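Local coordinates for chitin binding protein (Streptomyces lividans, PDB 5FTZ) that probably cleaves chitin chains oxidatively at a histidine-brace copper site, as a lytic polysaccharide monooxygenase of family AA10, at residues S80-W85 against T134-G139; T94-Y99 against V124-K129. One frame throughout, in Å; residues are numbered along the deposited sequence.

In the fold
The two contacts illustrate how aromatic side chains join the sheets of a β-sandwich. Interaction 1 pairs strands of a three-stranded sheet, and interaction 2 lies at the end of a strand pair in the larger mixed sheet and is nested in the loop that interaction 1 closes along the chain. Their centres are 12 Å apart. Between them, Tyr-98 OH hydrogen-bonds to His-137 NE2 at 2.7 Å and Trp-85 NE1 at 2.8 Å, while Phe-96 CE2 packs 3.6 Å from Leu-135 CD2. The side chain of Thr-94 is about 8 Å, and that of Trp-85 about 10 Å, from a bound copper ion, not necessarily the same one.

Interaction 1. Residues S80-W85 against T134-G139; sequences SYTFRW and TLSHSG
The Phe-83 ring turns its edge to the backbone of strand 134-140: His-137 O and Gly-139 N lie in its plane, with CD1 4.0 Å from Gly-139 N. Over the centre of one face stands Tyr-81 CD2, 3.7 Å above the plane, and the ring also meets that of Tyr-98 from the facing sheet. Phe-83 CG sits beside its own backbone N (chi1 -67°), on the side where the Phe-83 N-H bonds to His-137 O. Gly-139 suits this edge, since a CB there would press on Phe-83 CE1. Next along, the His-137 ring brings CD2 within 4.0 Å of Phe-83 CB, and its NE2 bonds to Tyr-98 OH. An alanine in place of Phe-83 would probably open a gap beside Gly-139 and take from Tyr-81 CD2 the ring face it stands over.

Phe-83 and His-137, with Trp-85 and Leu-135, lie on the inner face of an antiparallel pair in the small sheet of the immunoglobulin-like β-sandwich common to this enzyme family. Six backbone bonds run in regular ladder fashion through three hydrogen-bonded pairs; in the last, Trp-85 N reaches Leu-135 O at 2.9 Å.

The other face of the sheet is polar. The aliphatic part of Arg-84 packs against Ser-136 and Thr-134, CD 3.4 Å from Ser-136 OG and 3.6 Å from Thr-134 CG2. A bend at chi3 (74°) sets the direction in which NE leaves CD; NE itself forms a salt bridge with Asp-5 on the flanking strand 2-6. One water accepts from Arg-84 NH1 and also bonds to Ser-136 OG. A second lies 2.7 Å from both Thr-82 OG1 and Ser-138 OG, joining two hydroxyls across a non-hydrogen-bonded pair.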
loop_
_atom_site.group_PDB
_atom_site.type_symbol
_atom_site.label_atom_id
_atom_site.label_comp_id
_atom_site.label_asym_id
_atom_site.label_seq_id
_atom_site.Cartn_x
_atom_site.Cartn_y
_atom_site.Cartn_z
ATOM N N SER A 80 16.438 -22.058 17.860
ATOM C CA SER A 80 16.353 -21.077 16.784
ATOM C C SER A 80 16.685 -21.737 15.441
ATOM O O SER A 80 17.448 -22.672 15.342
ATOM C CB SER A 80 17.292 -19.904 17.037
ATOM O OG SER A 80 16.856 -18.828 16.258
ATOM N N TYR A 81 16.053 -21.231 14.391
ATOM C CA TYR A 81 16.174 -21.816 13.055
ATOM C C TYR A 81 16.069 -20.717 12.021
ATOM O O TYR A 81 15.322 -19.756 12.208
ATOM C CB TYR A 81 15.073 -22.859 12.876
ATOM C CG TYR A 81 15.105 -23.651 11.565
ATOM C CD1 TYR A 81 15.889 -24.773 11.445
ATOM C CD2 TYR A 81 14.341 -23.278 10.495
ATOM C CE1 TYR A 81 15.948 -25.525 10.261
ATOM C CE2 TYR A 81 14.366 -23.968 9.268
ATOM C CZ TYR A 81 15.145 -25.098 9.173
ATOM O OH TYR A 81 15.217 -25.810 7.957
ATOM N N THR A 82 16.833 -20.820 10.945
ATOM C CA THR A 82 16.690 -19.884 9.808
ATOM C C THR A 82 15.643 -20.374 8.845
ATOM O O THR A 82 15.822 -21.406 8.201
ATOM C CB THR A 82 18.018 -19.708 9.102
ATOM O OG1 THR A 82 18.898 -19.002 9.983
ATOM C CG2 THR A 82 17.875 -18.909 7.829
ATOM N N PHE A 83 14.547 -19.623 8.741
ATOM C CA PHE A 83 13.512 -19.886 7.755
ATOM C C PHE A 83 13.886 -19.105 6.518
ATOM O O PHE A 83 14.337 -17.951 6.638
ATOM C CB PHE A 83 12.128 -19.466 8.313
ATOM C CG PHE A 83 11.689 -20.310 9.436
ATOM C CD1 PHE A 83 12.056 -19.989 10.757
ATOM C CD2 PHE A 83 10.943 -21.440 9.217
ATOM C CE1 PHE A 83 11.684 -20.801 11.801
ATOM C CE2 PHE A 83 10.559 -22.242 10.277
ATOM C CZ PHE A 83 10.941 -21.922 11.561
ATOM N N ARG A 84 13.776 -19.705 5.329
ATOM C CA ARG A 84 14.231 -19.039 4.141
ATOM C C ARG A 84 13.245 -19.229 2.986
ATOM O O ARG A 84 12.789 -20.357 2.725
ATOM C CB ARG A 84 15.596 -19.579 3.749
ATOM C CG ARG A 84 16.258 -18.861 2.596
ATOM C CD ARG A 84 17.717 -19.274 2.367
ATOM N NE ARG A 84 17.803 -20.570 1.780
ATOM C CZ ARG A 84 18.852 -21.394 1.870
ATOM N NH1 ARG A 84 19.931 -21.055 2.575
ATOM N NH2 ARG A 84 18.811 -22.568 1.272
ATOM N N TRP A 85 12.965 -18.117 2.326
ATOM C CA TRP A 85 12.159 -18.035 1.119
ATOM C C TRP A 85 13.048 -17.730 -0.045
ATOM O O TRP A 85 13.986 -16.879 0.053
ATOM C CB TRP A 85 11.120 -16.910 1.202
ATOM C CG TRP A 85 9.933 -17.205 2.119
ATOM C CD1 TRP A 85 9.947 -17.143 3.506
ATOM C CD2 TRP A 85 8.650 -17.663 1.766
ATOM N NE1 TRP A 85 8.758 -17.530 4.009
ATOM C CE2 TRP A 85 7.897 -17.789 2.970
ATOM C CE3 TRP A 85 8.030 -17.918 0.557
ATOM C CZ2 TRP A 85 6.564 -18.259 2.953
ATOM C CZ3 TRP A 85 6.713 -18.358 0.544
ATOM C CH2 TRP A 85 5.987 -18.494 1.746
ATOM N N THR A 134 16.188 -13.557 -1.855
ATOM C CA THR A 134 16.346 -14.661 -0.900
ATOM C C THR A 134 16.226 -14.018 0.469
ATOM O O THR A 134 17.058 -13.168 0.803
ATOM C CB THR A 134 17.713 -15.385 -0.960
ATOM O OG1 THR A 134 17.950 -15.901 -2.286
ATOM C CG2 THR A 134 17.771 -16.536 0.012
ATOM N N LEU A 135 15.208 -14.384 1.231
ATOM C CA LEU A 135 14.956 -13.839 2.567
ATOM C C LEU A 135 15.173 -14.892 3.572
ATOM O O LEU A 135 14.460 -15.936 3.548
ATOM C CB LEU A 135 13.533 -13.307 2.706
ATOM C CG LEU A 135 13.169 -12.765 4.086
ATOM C CD1 LEU A 135 13.991 -11.579 4.560
ATOM C CD2 LEU A 135 11.710 -12.373 4.058
ATOM N N SER A 136 16.053 -14.637 4.539
ATOM C CA SER A 136 16.346 -15.539 5.628
ATOM C C SER A 136 16.026 -14.801 6.911
ATOM O O SER A 136 16.470 -13.657 7.103
ATOM C CB SER A 136 17.813 -15.896 5.643
ATOM O OG SER A 136 18.172 -16.718 4.560
ATOM N N HIS A 137 15.244 -15.394 7.790
ATOM C CA HIS A 137 14.967 -14.802 9.096
ATOM C C HIS A 137 14.849 -15.863 10.167
ATOM O O HIS A 137 14.430 -16.994 9.901
ATOM C CB HIS A 137 13.860 -13.804 9.082
ATOM C CG HIS A 137 12.576 -14.254 8.434
ATOM N ND1 HIS A 137 11.762 -13.359 7.802
ATOM C CD2 HIS A 137 11.984 -15.451 8.281
ATOM C CE1 HIS A 137 10.686 -13.973 7.323
ATOM N NE2 HIS A 137 10.815 -15.255 7.565
ATOM N N SER A 138 15.232 -15.489 11.378
ATOM C CA SER A 138 15.348 -16.438 12.489
ATOM C C SER A 138 14.100 -16.471 13.318
ATOM O O SER A 138 13.633 -15.405 13.799
ATOM C CB SER A 138 16.493 -16.032 13.398
ATOM O OG SER A 138 17.722 -15.997 12.695
ATOM N N GLY A 139 13.586 -17.664 13.600
ATOM C CA GLY A 139 12.502 -17.883 14.550
ATOM C C GLY A 139 12.775 -19.100 15.392
ATOM O O GLY A 139 13.575 -19.967 15.052
HETATM O O HOH W 1 18.219 -16.357 10.056
HETATM O O HOH W 2 20.230 -18.854 4.740
#

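Interaction 2. Residues T94-Y99 against V124-K129; sequences TDFKYY and VPYGGK
A short antiparallel pairing that runs out into a type I' β-turn joins Phe-96 to Val-124 in the mixed sheet of the immunoglobulin-like sandwich. The two residues form a hydrogen-bonded pair: Phe-96 N donates to Val-124 O at 3.0 Å, from 30° out of the carbonyl plane, and Val-124 N returns a bond to Phe-96 O at 2.8 Å. On the face that Phe-96 shares with Val-124, its ring meets Tyr-126 of the following turn in a T-shaped stack, with planes at 88° and centroids 5.5 Å apart. The touching atom is CE2 of Phe-96, which stands over one face of the tyrosine ring, toward the rim, and is 3.9 Å from Tyr-126 CD1. Trp-155 stacks on Phe-96 as well, so this ring links the edge of the pairing to the next strand.

Beyond the pair, the carbonyl of Thr-94 receives the chain that leads into the turn. Its O accepts from Tyr-126 N at 2.8 Å and from a water that in turn accepts from Gly-127 N. The turn from Tyr-126 to Lys-129 then closes through Lys-129 N to Tyr-126 O; Gly-127 and Gly-128 at its centre both have positive phi, and for Gly-128 a CB would be jammed against the preceding carbonyl. Toward the neighbouring strand 148-157, Thr-94 and Asp-95 both face Thr-156, a classic β-bulge.

Asp-95 projects on the other face, beside Pro-125. Its CB stands 3.3 Å from Val-124 O, and carboxylate OD2 forms a salt bridge with Lys-97 NZ at 3.2 Å.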
loop_
_atom_site.group_PDB
_atom_site.type_symbol
_atom_site.label_atom_id
_atom_site.label_comp_id
_atom_site.label_asym_id
_atom_site.label_seq_id
_atom_site.Cartn_x
_atom_site.Cartn_y
_atom_site.Cartn_z
ATOM N N THR A 94 2.858 -7.890 3.356
ATOM C CA THR A 94 2.214 -7.610 4.615
ATOM C C THR A 94 2.920 -8.382 5.721
ATOM O O THR A 94 3.430 -7.760 6.650
ATOM C CB THR A 94 0.730 -7.977 4.588
ATOM O OG1 THR A 94 0.107 -7.174 3.586
ATOM C CG2 THR A 94 0.033 -7.754 5.918
ATOM N N ASP A 95 2.998 -9.709 5.653
ATOM C CA ASP A 95 3.657 -10.484 6.701
ATOM C C ASP A 95 3.994 -11.899 6.239
ATOM O O ASP A 95 3.618 -12.346 5.147
ATOM C CB ASP A 95 2.844 -10.509 7.999
ATOM C CG ASP A 95 1.646 -11.353 7.944
ATOM O OD1 ASP A 95 1.275 -11.868 6.921
ATOM O OD2 ASP A 95 1.041 -11.530 9.036
ATOM N N PHE A 96 4.782 -12.535 7.082
ATOM C CA PHE A 96 5.072 -13.982 7.024
ATOM C C PHE A 96 4.583 -14.618 8.295
ATOM O O PHE A 96 4.891 -14.069 9.379
ATOM C CB PHE A 96 6.573 -14.255 6.853
ATOM C CG PHE A 96 7.170 -13.688 5.582
ATOM C CD1 PHE A 96 7.158 -14.410 4.386
ATOM C CD2 PHE A 96 7.671 -12.412 5.540
ATOM C CE1 PHE A 96 7.676 -13.886 3.210
ATOM C CE2 PHE A 96 8.200 -11.892 4.395
ATOM C CZ PHE A 96 8.186 -12.623 3.219
ATOM N N LYS A 97 3.898 -15.735 8.210
ATOM C CA LYS A 97 3.429 -16.448 9.410
ATOM C C LYS A 97 3.773 -17.901 9.247
ATOM O O LYS A 97 3.662 -18.446 8.121
ATOM C CB LYS A 97 1.948 -16.331 9.638
ATOM C CG LYS A 97 1.492 -14.922 9.939
ATOM C CD LYS A 97 0.000 -14.855 10.069
ATOM C CE LYS A 97 -0.425 -13.536 10.692
ATOM N NZ LYS A 97 -1.573 -13.027 9.963
ATOM N N TYR A 98 4.154 -18.548 10.322
ATOM C CA TYR A 98 4.554 -19.940 10.302
ATOM C C TYR A 98 3.776 -20.700 11.360
ATOM O O TYR A 98 3.712 -20.258 12.512
ATOM C CB TYR A 98 6.054 -20.083 10.567
ATOM C CG TYR A 98 6.908 -19.392 9.579
ATOM C CD1 TYR A 98 7.232 -18.025 9.747
ATOM C CD2 TYR A 98 7.421 -20.035 8.460
ATOM C CE1 TYR A 98 8.016 -17.344 8.827
ATOM C CE2 TYR A 98 8.218 -19.373 7.525
ATOM C CZ TYR A 98 8.526 -18.052 7.711
ATOM O OH TYR A 98 9.308 -17.376 6.800
ATOM N N TYR A 99 3.161 -21.810 10.974
ATOM C CA TYR A 99 2.253 -22.614 11.796
ATOM C C TYR A 99 2.818 -24.012 11.869
ATOM O O TYR A 99 3.504 -24.447 10.948
ATOM C CB TYR A 99 0.850 -22.724 11.191
ATOM C CG TYR A 99 0.149 -21.406 10.892
ATOM C CD1 TYR A 99 0.423 -20.686 9.767
ATOM C CD2 TYR A 99 -0.758 -20.881 11.772
ATOM C CE1 TYR A 99 -0.240 -19.507 9.504
ATOM C CE2 TYR A 99 -1.443 -19.676 11.486
ATOM C CZ TYR A 99 -1.166 -19.024 10.372
ATOM O OH TYR A 99 -1.759 -17.818 9.996
ATOM N N VAL A 124 6.307 -12.530 11.206
ATOM C CA VAL A 124 7.150 -11.370 10.823
ATOM C C VAL A 124 6.283 -10.337 10.130
ATOM O O VAL A 124 5.982 -10.483 8.935
ATOM C CB VAL A 124 8.304 -11.830 9.959
ATOM C CG1 VAL A 124 9.236 -10.696 9.647
ATOM C CG2 VAL A 124 9.102 -12.918 10.677
ATOM N N PRO A 125 5.844 -9.290 10.869
ATOM C CA PRO A 125 5.169 -8.180 10.204
ATOM C C PRO A 125 6.210 -7.526 9.283
ATOM O O PRO A 125 7.371 -7.295 9.709
ATOM C CB PRO A 125 4.768 -7.273 11.356
ATOM C CG PRO A 125 4.857 -8.122 12.599
ATOM C CD PRO A 125 5.978 -9.068 12.324
ATOM N N TYR A 126 5.841 -7.207 8.024
ATOM C CA TYR A 126 6.841 -6.724 7.064
ATOM C C TYR A 126 6.586 -5.310 6.538
ATOM O O TYR A 126 7.386 -4.783 5.778
ATOM C CB TYR A 126 6.954 -7.696 5.879
ATOM C CG TYR A 126 8.334 -7.859 5.312
ATOM C CD1 TYR A 126 9.316 -8.532 6.007
ATOM C CD2 TYR A 126 8.687 -7.279 4.099
ATOM C CE1 TYR A 126 10.595 -8.686 5.495
ATOM C CE2 TYR A 126 9.958 -7.404 3.595
ATOM C CZ TYR A 126 10.920 -8.091 4.322
ATOM O OH TYR A 126 12.222 -8.203 3.804
ATOM N N GLY A 127 5.519 -4.672 6.954
ATOM C CA GLY A 127 5.359 -3.235 6.738
ATOM C C GLY A 127 5.155 -2.817 5.308
ATOM O O GLY A 127 5.415 -1.640 4.993
ATOM N N GLY A 128 4.728 -3.700 4.398
ATOM C CA GLY A 128 4.553 -3.319 3.012
ATOM C C GLY A 128 5.811 -3.295 2.177
ATOM O O GLY A 128 5.774 -2.895 1.026
ATOM N N LYS A 129 6.938 -3.665 2.775
ATOM C CA LYS A 129 8.199 -3.614 2.071
ATOM C C LYS A 129 8.373 -4.808 1.117
ATOM O O LYS A 129 7.715 -5.833 1.241
ATOM C CB LYS A 129 9.337 -3.532 3.070
ATOM C CG LYS A 129 9.318 -2.240 3.923
ATOM C CD LYS A 129 9.434 -0.985 3.084
ATOM C CE LYS A 129 9.702 0.213 3.970
ATOM N NZ LYS A 129 8.735 1.295 3.687
HETATM O O HOH W 3 3.216 -5.398 8.514
#